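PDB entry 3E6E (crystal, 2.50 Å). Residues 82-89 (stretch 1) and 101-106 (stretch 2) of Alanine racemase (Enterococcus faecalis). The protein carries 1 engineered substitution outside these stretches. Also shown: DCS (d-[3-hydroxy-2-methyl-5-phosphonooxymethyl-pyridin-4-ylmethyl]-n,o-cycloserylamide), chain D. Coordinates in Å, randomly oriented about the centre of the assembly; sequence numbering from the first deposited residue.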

# COMPACT_ATOMS: atom_id res chain seq x y z
N PRO A 82 9.93 -24.88 -11.69
CA PRO A 82 9.96 -25.02 -10.23
C PRO A 82 9.57 -23.72 -9.56
O PRO A 82 10.04 -22.65 -9.96
CB PRO A 82 11.41 -25.38 -9.95
CG PRO A 82 11.81 -26.14 -11.18
CD PRO A 82 11.21 -25.30 -12.28
N ILE A 83 8.72 -23.81 -8.54
CA ILE A 83 8.27 -22.66 -7.79
C ILE A 83 8.60 -22.87 -6.32
O ILE A 83 7.97 -23.68 -5.64
CB ILE A 83 6.75 -22.45 -7.89
CG1 ILE A 83 6.33 -22.21 -9.35
CG2 ILE A 83 6.33 -21.30 -7.02
CD1 ILE A 83 4.83 -22.05 -9.55
N LEU A 84 9.60 -22.16 -5.82
CA LEU A 84 9.98 -22.29 -4.42
C LEU A 84 9.38 -21.22 -3.52
O LEU A 84 9.45 -20.02 -3.81
CB LEU A 84 11.50 -22.25 -4.28
CG LEU A 84 12.00 -21.92 -2.87
CD1 LEU A 84 11.53 -22.95 -1.88
CD2 LEU A 84 13.51 -21.83 -2.89
N ILE A 85 8.79 -21.66 -2.41
CA ILE A 85 8.21 -20.76 -1.44
C ILE A 85 9.33 -20.54 -0.44
O ILE A 85 9.78 -21.49 0.21
CB ILE A 85 7.00 -21.40 -0.74
CG1 ILE A 85 5.93 -21.76 -1.78
CG2 ILE A 85 6.42 -20.44 0.29
CD1 ILE A 85 4.68 -22.37 -1.18
N LEU A 86 9.78 -19.29 -0.35
CA LEU A 86 10.88 -18.89 0.52
C LEU A 86 10.67 -18.92 2.03
O LEU A 86 11.65 -18.92 2.77
CB LEU A 86 11.36 -17.49 0.13
CG LEU A 86 11.99 -17.35 -1.24
CD1 LEU A 86 12.27 -15.89 -1.54
CD2 LEU A 86 13.27 -18.18 -1.30
N SER A 87 9.43 -18.91 2.50
CA SER A 87 9.23 -18.96 3.94
C SER A 87 8.56 -20.26 4.35
O SER A 87 8.25 -21.10 3.51
CB SER A 87 8.37 -17.79 4.44
OG SER A 87 8.32 -17.78 5.87
N VAL A 88 8.34 -20.42 5.64
CA VAL A 88 7.70 -21.62 6.12
C VAL A 88 6.26 -21.57 5.62
O VAL A 88 5.72 -20.49 5.36
CB VAL A 88 7.74 -21.67 7.66
CG1 VAL A 88 9.17 -21.57 8.13
CG2 VAL A 88 6.95 -20.52 8.24
N VAL A 89 5.65 -22.73 5.43
CA VAL A 89 4.27 -22.81 4.98
C VAL A 89 3.57 -23.68 5.99
O VAL A 89 4.02 -24.78 6.28
CB VAL A 89 4.14 -23.45 3.59
CG1 VAL A 89 2.68 -23.69 3.27
CG2 VAL A 89 4.76 -22.55 2.54
N1 DCS D . 16.05 -14.77 -1.24
C2 DCS D . 15.30 -14.66 -0.03
C2A DCS D . 15.27 -15.78 0.99
C3 DCS D . 14.58 -13.47 0.17
O3 DCS D . 13.84 -13.28 1.28
C4 DCS D . 14.65 -12.43 -0.85
C4A DCS D . 13.89 -11.13 -0.63
C5 DCS D . 15.46 -12.65 -2.05
C6 DCS D . 16.13 -13.81 -2.21
C5A DCS D . 15.59 -11.63 -3.15
O4P DCS D . 16.30 -10.50 -2.64
P DCS D . 16.67 -9.19 -3.47
O1P DCS D . 17.52 -9.62 -4.56
O2P DCS D . 15.43 -8.58 -3.95
O3P DCS D . 17.39 -8.29 -2.58
N DCS D . 14.34 -10.47 0.65
CA DCS D . 13.78 -9.25 1.07
C DCS D . 12.82 -9.09 2.11
O DCS D . 12.27 -10.10 2.85
ND DCS D . 12.56 -7.81 2.24
OG DCS D . 13.30 -7.11 1.32
CB DCS D . 14.04 -7.99 0.61
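Stretch 2, residues 101-106: DLSVTV

Stretch 2 lies alongside stretch 1 as a neighbouring parallel β-strand, joined to it by two main-chain hydrogen bonds around S103 and, farther along, by a very short bond from the T105 hydroxyl to the carbonyl of I85. The paired parts of both segments are extended, with phi/psi of -123/107, -97/131 and -93/117 at I83, L84 and I85, and of -91/141, -122/154, -91/148 and -140/125 from S103 through V106. The two strands run the same way, their N-to-C directions 25° apart (signed crossing angle -25°), and their axes approach to 4.6 Å.

The register pairs I83 with L102 (CA to CA 5.4 Å), L84 with S103 (CA to CA 4.5 Å) and I85 with V104 (CA to CA 5.0 Å). S103 anchors the pairing, because its amide and carbonyl both turn to stretch 1 and bracket L84. S103 N donates to I83 O at 2.9 Å with an N-H...O angle of 156°, and S103 O accepts from I85 N, also at 2.9 Å and 164°. This is the usual parallel pattern, in which one residue bonds to the two residues flanking its partner. The partner, L84, adds a CA-H...O contact, L84 CA to S103 O, at 3.5 Å.

Side chains alternate across the sheet. L84 and S103 project from the same face, where L84 CD1 comes to 4.1 Å from S103 CB; I85 and V104 occupy the other. L84 has chi1 t and chi2 p, and its end comes nearer to stretch 2 than its CA-to-CB direction suggests, so that L84 CD1 also reaches T105 OG1 at 3.7 Å. At the start of the pairing, L102 sends its CA-to-CB bond sideways, yet its end approaches stretch 1, and L102 CD2 packs on I83 CB at 3.7 Å in an apolar contact.

Beyond I85 the backbone of stretch 1 changes course: L86 has phi/psi of -69/-20, a departure from the extended values before it. Here T105 takes over. Its CA-to-CB bond points toward stretch 1, and the m rotamer (chi1 -60°) places the hydroxyl against the bend, where T105 OG1 donates to I85 O at 2.5 Å and lies 3.1 Å from L86 C. T105 CB is 3.6 Å from S87 O, and T105 O is 4.2 Å from V88 CA. T105 accordingly has more surface covered by the other stretch than any other residue here, 88 Å² of the 484 Å² buried in total when both sides are summed.

V106, at the end of stretch 2, has little surface covered by stretch 1, and its CA-to-CB bond points away. Those of L86 and S87 also point away from stretch 2. L86, with chi1 m and chi2 t, instead meets the bound cycloserine adduct, its CD1 lying 3.6 Å from DCS C2 on the pyridine ring. The S87 and S103 hydroxyls are hydrogen-bonded elsewhere in the structure.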

# COMPACT_ATOMS: atom_id res chain seq x y z
N ASP A 101 2.81 -29.19 -7.01
CA ASP A 101 4.23 -29.57 -7.06
C ASP A 101 5.11 -28.37 -6.78
O ASP A 101 5.93 -27.97 -7.60
CB ASP A 101 4.61 -30.16 -8.42
CG ASP A 101 6.00 -30.82 -8.39
OD1 ASP A 101 6.17 -31.83 -7.68
OD2 ASP A 101 6.91 -30.32 -9.08
N LEU A 102 4.94 -27.80 -5.60
CA LEU A 102 5.72 -26.65 -5.22
C LEU A 102 6.83 -27.03 -4.27
O LEU A 102 6.72 -27.99 -3.50
CB LEU A 102 4.81 -25.63 -4.54
CG LEU A 102 3.55 -25.33 -5.34
CD1 LEU A 102 2.52 -24.71 -4.43
CD2 LEU A 102 3.89 -24.43 -6.50
N SER A 103 7.92 -26.29 -4.33
CA SER A 103 9.03 -26.53 -3.43
C SER A 103 8.78 -25.66 -2.20
O SER A 103 8.32 -24.52 -2.32
CB SER A 103 10.34 -26.17 -4.10
OG SER A 103 10.56 -27.00 -5.22
N VAL A 104 9.06 -26.19 -1.02
CA VAL A 104 8.85 -25.46 0.22
C VAL A 104 10.11 -25.31 1.04
O VAL A 104 11.03 -26.13 0.96
CB VAL A 104 7.80 -26.16 1.12
CG1 VAL A 104 6.51 -26.36 0.36
CG2 VAL A 104 8.35 -27.49 1.61
N THR A 105 10.15 -24.26 1.85
CA THR A 105 11.28 -24.02 2.72
C THR A 105 10.97 -24.71 4.03
O THR A 105 9.81 -24.83 4.40
CB THR A 105 11.48 -22.51 2.95
OG1 THR A 105 11.70 -21.87 1.69
CG2 THR A 105 12.66 -22.25 3.87
N VAL A 106 12.00 -25.19 4.71
CA VAL A 106 11.82 -25.86 5.99
C VAL A 106 12.96 -25.42 6.90
O VAL A 106 14.13 -25.54 6.54
CB VAL A 106 11.80 -27.41 5.82
CG1 VAL A 106 12.87 -27.84 4.86
CG2 VAL A 106 12.04 -28.07 7.16